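Local coordinates for protein amidohydrolase (Brucella melitensis biovar Abortus, PDB 4F0L) that probably acts as a metal-dependent deaminase of the amidohydrolase family, resembling formimidoylglutamate deiminases, and holds an iron ion in its metal site, at residues 342-347 with 415-420; 396-401 with 409-414. One frame throughout, in Å; residues are numbered along the deposited sequence.

Contact 1. Residues 342-347 with 415-420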
loop_
_atom_site.group_PDB
_atom_site.type_symbol
_atom_site.label_atom_id
_atom_site.label_comp_id
_atom_site.label_asym_id
_atom_site.label_seq_id
_atom_site.Cartn_x
_atom_site.Cartn_y
_atom_site.Cartn_z
ATOM N N GLN B 342 -3.071 -2.753 4.801
ATOM C CA GLN B 342 -1.888 -3.281 5.506
ATOM C C GLN B 342 -2.270 -4.136 6.728
ATOM O O GLN B 342 -1.693 -5.206 6.950
ATOM C CB GLN B 342 -0.931 -2.159 5.880
ATOM C CG GLN B 342 0.290 -2.570 6.718
ATOM C CD GLN B 342 1.179 -3.570 6.023
ATOM O OE1 GLN B 342 1.341 -3.500 4.811
ATOM N NE2 GLN B 342 1.726 -4.543 6.774
ATOM N N LEU B 343 -3.269 -3.690 7.494
ATOM C CA LEU B 343 -3.761 -4.497 8.597
ATOM C C LEU B 343 -4.203 -5.895 8.116
ATOM O O LEU B 343 -3.686 -6.916 8.598
ATOM C CB LEU B 343 -4.896 -3.780 9.315
ATOM C CG LEU B 343 -5.587 -4.522 10.449
ATOM C CD1 LEU B 343 -4.602 -4.962 11.535
ATOM C CD2 LEU B 343 -6.737 -3.647 10.986
ATOM N N GLU B 344 -5.095 -5.945 7.131
ATOM C CA GLU B 344 -5.578 -7.208 6.628
ATOM C C GLU B 344 -4.452 -8.046 6.062
ATOM O O GLU B 344 -4.367 -9.247 6.359
ATOM C CB GLU B 344 -6.681 -6.967 5.584
ATOM C CG GLU B 344 -7.198 -8.195 4.807
ATOM C CD GLU B 344 -7.875 -9.263 5.645
ATOM O OE1 GLU B 344 -8.248 -9.031 6.839
ATOM O OE2 GLU B 344 -8.034 -10.379 5.100
ATOM N N TYR B 345 -3.603 -7.436 5.233
ATOM C CA TYR B 345 -2.598 -8.202 4.534
ATOM C C TYR B 345 -1.567 -8.745 5.516
ATOM O O TYR B 345 -1.031 -9.827 5.292
ATOM C CB TYR B 345 -1.913 -7.417 3.397
ATOM C CG TYR B 345 -2.757 -7.199 2.128
ATOM C CD1 TYR B 345 -4.023 -7.764 1.972
ATOM C CD2 TYR B 345 -2.246 -6.481 1.075
ATOM C CE1 TYR B 345 -4.766 -7.583 0.805
ATOM C CE2 TYR B 345 -2.984 -6.279 -0.090
ATOM C CZ TYR B 345 -4.227 -6.868 -0.238
ATOM O OH TYR B 345 -4.926 -6.672 -1.408
ATOM N N SER B 346 -1.293 -8.027 6.606
ATOM C CA SER B 346 -0.368 -8.529 7.607
ATOM C C SER B 346 -0.969 -9.829 8.140
ATOM O O SER B 346 -0.237 -10.799 8.410
ATOM C CB SER B 346 -0.098 -7.512 8.725
ATOM O OG SER B 346 -1.237 -7.252 9.536
ATOM N N GLN B 347 -2.293 -9.858 8.266
ATOM C CA GLN B 347 -2.953 -11.048 8.780
ATOM C C GLN B 347 -2.917 -12.183 7.760
ATOM O O GLN B 347 -2.655 -13.341 8.139
ATOM C CB GLN B 347 -4.381 -10.751 9.258
ATOM C CG GLN B 347 -4.467 -9.617 10.295
ATOM C CD GLN B 347 -3.595 -9.853 11.508
ATOM O OE1 GLN B 347 -2.830 -8.968 11.932
ATOM N NE2 GLN B 347 -3.698 -11.027 12.071
ATOM N N TRP B 415 -12.404 0.386 -3.050
ATOM C CA TRP B 415 -11.654 1.474 -2.490
ATOM C C TRP B 415 -10.438 0.985 -1.789
ATOM O O TRP B 415 -9.340 1.477 -2.023
ATOM C CB TRP B 415 -12.537 2.206 -1.488
ATOM C CG TRP B 415 -11.934 3.396 -0.808
ATOM C CD1 TRP B 415 -10.903 4.225 -1.262
ATOM C CD2 TRP B 415 -12.351 3.964 0.457
ATOM N NE1 TRP B 415 -10.660 5.221 -0.366
ATOM C CE2 TRP B 415 -11.512 5.132 0.679
ATOM C CE3 TRP B 415 -13.295 3.619 1.423
ATOM C CZ2 TRP B 415 -11.638 5.918 1.819
ATOM C CZ3 TRP B 415 -13.405 4.410 2.565
ATOM C CH2 TRP B 415 -12.600 5.533 2.750
ATOM N N ILE B 416 -10.615 0.029 -0.888
ATOM C CA ILE B 416 -9.539 -0.345 0.030
ATOM C C ILE B 416 -8.531 -1.303 -0.599
ATOM O O ILE B 416 -7.350 -1.201 -0.323
ATOM C CB ILE B 416 -10.117 -0.980 1.306
ATOM C CG1 ILE B 416 -10.842 0.089 2.122
ATOM C CG2 ILE B 416 -9.015 -1.661 2.134
ATOM C CD1 ILE B 416 -11.807 -0.471 3.160
ATOM N N PHE B 417 -8.983 -2.227 -1.444
ATOM C CA PHE B 417 -8.105 -3.274 -1.970
ATOM C C PHE B 417 -7.676 -3.126 -3.404
ATOM O O PHE B 417 -6.654 -3.637 -3.784
ATOM C CB PHE B 417 -8.739 -4.654 -1.753
ATOM C CG PHE B 417 -8.883 -5.014 -0.301
ATOM C CD1 PHE B 417 -7.776 -5.383 0.449
ATOM C CD2 PHE B 417 -10.113 -4.913 0.338
ATOM C CE1 PHE B 417 -7.894 -5.704 1.791
ATOM C CE2 PHE B 417 -10.230 -5.214 1.693
ATOM C CZ PHE B 417 -9.127 -5.614 2.422
ATOM N N ALA B 418 -8.489 -2.469 -4.220
ATOM C CA ALA B 418 -8.265 -2.462 -5.666
ATOM C C ALA B 418 -7.963 -1.086 -6.212
ATOM O O ALA B 418 -7.727 -0.977 -7.391
ATOM C CB ALA B 418 -9.451 -3.068 -6.404
ATOM N N GLY B 419 -7.994 -0.045 -5.378
ATOM C CA GLY B 419 -7.690 1.315 -5.851
ATOM C C GLY B 419 -8.734 1.846 -6.834
ATOM O O GLY B 419 -8.446 2.735 -7.646
ATOM N N ARG B 420 -9.957 1.317 -6.758
ATOM C CA ARG B 420 -11.001 1.631 -7.741
ATOM C C ARG B 420 -11.974 2.771 -7.314
ATOM O O ARG B 420 -12.904 3.090 -8.043
ATOM C CB ARG B 420 -11.801 0.347 -8.036
ATOM C CG ARG B 420 -11.046 -0.704 -8.863
ATOM C CD ARG B 420 -10.829 -0.366 -10.326
ATOM N NE ARG B 420 -9.982 -1.399 -10.942
ATOM C CZ ARG B 420 -10.417 -2.528 -11.499
ATOM N NH1 ARG B 420 -11.712 -2.755 -11.627
ATOM N NH2 ARG B 420 -9.550 -3.411 -11.987
HETATM O O HOH W 1 -4.236 -4.786 -2.900
#
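Phe417 of helix 408-417 lays the CD1–CE1 side of its ring against Tyr345 and Glu344 on helix 336-351, a helix-to-helix contact within the TIM-barrel amidohydrolase fold. The two side chains of the aromatic pair run past each other in opposite directions, and their rings meet obliquely, centroids 5.8 Å apart and planes at 37°. The closest carbons are Tyr345 CE1 and Phe417 CD1, at 3.7 Å, and Tyr345 OH comes in at the edge of the Phe417 ring, near its plane. Phenylalanine suits the place because its apolar ring meets CE1 of Tyr345 and the CG methylene of Glu344 in a buried contact; from its own helix, Ile416 CG2 lies over the centre of one face, 3.7 Å above the ring plane.

Glu344 contributes methylene rather than charge: its CG lies 4.0 Å from Phe417 CE1. CG stands anti to the backbone N (chi1 173°) and the chain then bends at chi2, which lets the aliphatic part cross the phenyl ring while the carboxylate serves other partners, the guanidinium of Arg348 and the backbone N-H groups of Val356 and Leu357.

Tyrosine fits its place by joining a ring for packing to a hydroxyl for bonding. Tyr345 OH is hydrogen-bonded to Asn306 of the second subunit and to a water, which in turn donates to Phe417 O at 2.8 Å.

Contact 2. Residues 396-401 with 409-414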
loop_
_atom_site.group_PDB
_atom_site.type_symbol
_atom_site.label_atom_id
_atom_site.label_comp_id
_atom_site.label_asym_id
_atom_site.label_seq_id
_atom_site.Cartn_x
_atom_site.Cartn_y
_atom_site.Cartn_z
ATOM N N VAL B 396 -17.776 11.688 4.568
ATOM C CA VAL B 396 -16.928 11.603 3.379
ATOM C C VAL B 396 -17.747 11.048 2.187
ATOM O O VAL B 396 -18.514 10.086 2.357
ATOM C CB VAL B 396 -15.721 10.653 3.649
ATOM C CG1 VAL B 396 -14.816 10.472 2.426
ATOM C CG2 VAL B 396 -14.886 11.125 4.858
ATOM N N SER B 397 -17.622 11.664 0.988
ATOM C CA SER B 397 -18.187 11.042 -0.206
ATOM C C SER B 397 -17.062 10.424 -1.036
ATOM O O SER B 397 -15.936 10.927 -1.053
ATOM C CB SER B 397 -19.010 12.002 -1.028
ATOM O OG SER B 397 -18.192 12.963 -1.683
ATOM N N LEU B 398 -17.373 9.302 -1.679
ATOM C CA LEU B 398 -16.404 8.578 -2.434
ATOM C C LEU B 398 -16.654 8.763 -3.924
ATOM O O LEU B 398 -17.801 8.711 -4.368
ATOM C CB LEU B 398 -16.436 7.089 -2.064
ATOM C CG LEU B 398 -16.053 6.764 -0.613
ATOM C CD1 LEU B 398 -16.324 5.301 -0.328
ATOM C CD2 LEU B 398 -14.583 7.087 -0.276
ATOM N N ASP B 399 -15.574 8.928 -4.691
ATOM C CA ASP B 399 -15.660 8.951 -6.150
ATOM C C ASP B 399 -15.813 7.505 -6.613
ATOM O O ASP B 399 -14.885 6.699 -6.460
ATOM C CB ASP B 399 -14.400 9.596 -6.738
ATOM C CG ASP B 399 -14.397 9.631 -8.266
ATOM O OD1 ASP B 399 -14.982 8.776 -8.916
ATOM O OD2 ASP B 399 -13.830 10.566 -8.825
ATOM N N VAL B 400 -16.980 7.192 -7.177
ATOM C CA VAL B 400 -17.303 5.848 -7.669
ATOM C C VAL B 400 -17.472 5.821 -9.191
ATOM O O VAL B 400 -18.169 4.965 -9.744
ATOM C CB VAL B 400 -18.567 5.281 -6.983
ATOM C CG1 VAL B 400 -18.273 4.997 -5.515
ATOM C CG2 VAL B 400 -19.769 6.198 -7.203
ATOM N N GLU B 401 -16.771 6.724 -9.854
ATOM C CA GLU B 401 -16.769 6.805 -11.304
ATOM C C GLU B 401 -16.369 5.462 -11.934
ATOM O O GLU B 401 -16.961 5.040 -12.924
ATOM C CB GLU B 401 -15.826 7.942 -11.703
ATOM C CG GLU B 401 -15.826 8.363 -13.160
ATOM C CD GLU B 401 -15.110 9.702 -13.342
ATOM O OE1 GLU B 401 -13.933 9.677 -13.768
ATOM O OE2 GLU B 401 -15.696 10.760 -12.999
ATOM N N ASP B 409 -21.020 -2.621 0.002
ATOM C CA ASP B 409 -19.763 -3.267 0.435
ATOM C C ASP B 409 -18.717 -3.375 -0.707
ATOM O O ASP B 409 -17.512 -3.215 -0.491
ATOM C CB ASP B 409 -20.061 -4.659 0.990
ATOM C CG ASP B 409 -20.676 -4.635 2.385
ATOM O OD1 ASP B 409 -20.807 -3.556 3.002
ATOM O OD2 ASP B 409 -21.041 -5.734 2.860
ATOM N N VAL B 410 -19.196 -3.617 -1.919
ATOM C CA VAL B 410 -18.356 -3.712 -3.090
ATOM C C VAL B 410 -17.609 -2.401 -3.295
ATOM O O VAL B 410 -16.423 -2.391 -3.680
ATOM C CB VAL B 410 -19.198 -4.105 -4.338
ATOM C CG1 VAL B 410 -18.377 -3.994 -5.621
ATOM C CG2 VAL B 410 -19.751 -5.514 -4.160
ATOM N N VAL B 411 -18.268 -1.279 -2.984
ATOM C CA VAL B 411 -17.583 0.016 -3.069
ATOM C C VAL B 411 -16.390 0.072 -2.087
ATOM O O VAL B 411 -15.291 0.551 -2.455
ATOM C CB VAL B 411 -18.518 1.220 -2.819
ATOM C CG1 VAL B 411 -17.679 2.495 -2.709
ATOM C CG2 VAL B 411 -19.592 1.329 -3.898
ATOM N N LEU B 412 -16.601 -0.395 -0.850
ATOM C CA LEU B 412 -15.541 -0.356 0.167
ATOM C C LEU B 412 -14.373 -1.247 -0.253
ATOM O O LEU B 412 -13.203 -0.863 -0.099
ATOM C CB LEU B 412 -16.051 -0.786 1.535
ATOM C CG LEU B 412 -17.065 0.147 2.197
ATOM C CD1 LEU B 412 -17.623 -0.445 3.507
ATOM C CD2 LEU B 412 -16.474 1.546 2.406
ATOM N N ASP B 413 -14.684 -2.442 -0.748
ATOM C CA ASP B 413 -13.624 -3.367 -1.152
ATOM C C ASP B 413 -12.841 -2.820 -2.348
ATOM O O ASP B 413 -11.621 -2.984 -2.427
ATOM C CB ASP B 413 -14.200 -4.756 -1.399
ATOM C CG ASP B 413 -14.646 -5.437 -0.113
ATOM O OD1 ASP B 413 -14.073 -5.162 0.943
ATOM O OD2 ASP B 413 -15.545 -6.269 -0.154
ATOM N N GLY B 414 -13.510 -2.087 -3.225
ATOM C CA GLY B 414 -12.859 -1.500 -4.400
ATOM C C GLY B 414 -11.941 -0.385 -4.001
ATOM O O GLY B 414 -10.810 -0.248 -4.484
#
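A helix packed against a β-sheet is the motif here: Leu398 and Val400, from strand 395-399 and the turn just after it, meet Val411 of helix 408-417. The strand is an inner one, bonded through its backbone to strand 56-66 and to strand 422-428, and the helix belongs to the connection that leads from it to its antiparallel neighbour 422-428.

One methyl group does the work on the helix side. Val411 CG1 touches Val400 CG1 at 3.8 Å and Leu398 CD1 at 3.9 Å, so a single carbon is shared between two partners. It is carried forward by a first torsion of 171°, which sets CG1 anti to the backbone N. The Val400 side chain crosses that of Val411 at about a right angle, whereas Leu398 approaches it more obliquely and extends its longer chain to bring a terminal methyl to the meeting point. Leu398 and Val400 stand two residues apart, the spacing that in an extended chain brings side chains to the same side, and both direct their CB toward the helix. Val400 also packs on Val56 and Ser55, and Val411 on Ala406.

The residue between them serves a different purpose. Asp399 OD1 accepts the backbone N-H of Glu401 at 2.9 Å, nearly along its C–O axis and with an N-H...O angle of 161°. This Asx turn bends the chain as it leaves the strand. On the helix, Asp409 forms salt bridges with Arg366 and with Arg79 of the second subunit, while Asp413 bonds to Ser363 and Gly365.

No hydrogen bond joins the two segments. The contact therefore relies on shape and the burial of apolar branches, while the aspartates of both segments direct their hydrogen bonds and salt bridges to groups other than those across the contact.

Overall arrangement
Contacts 1 and 2 lie 13 Å apart between centres, on the same side of the chain's centre, and share helix 408-417. Residues 409-414 pack on strand 395-399, and the following residues reach helix 336-351, so this one helix ties the sheet to a helix that comes shortly after the metal ligand Asp329. The contacts also meet directly: Trp415 CE2 lies 3.8 Å from Leu398 CD2, and Arg420 N probably bonds to Gly414 O at 2.9 Å where the chain turns off the helix end. Both border the second subunit, and both lie away from the iron bound by His65, His67, His241 and Asp329.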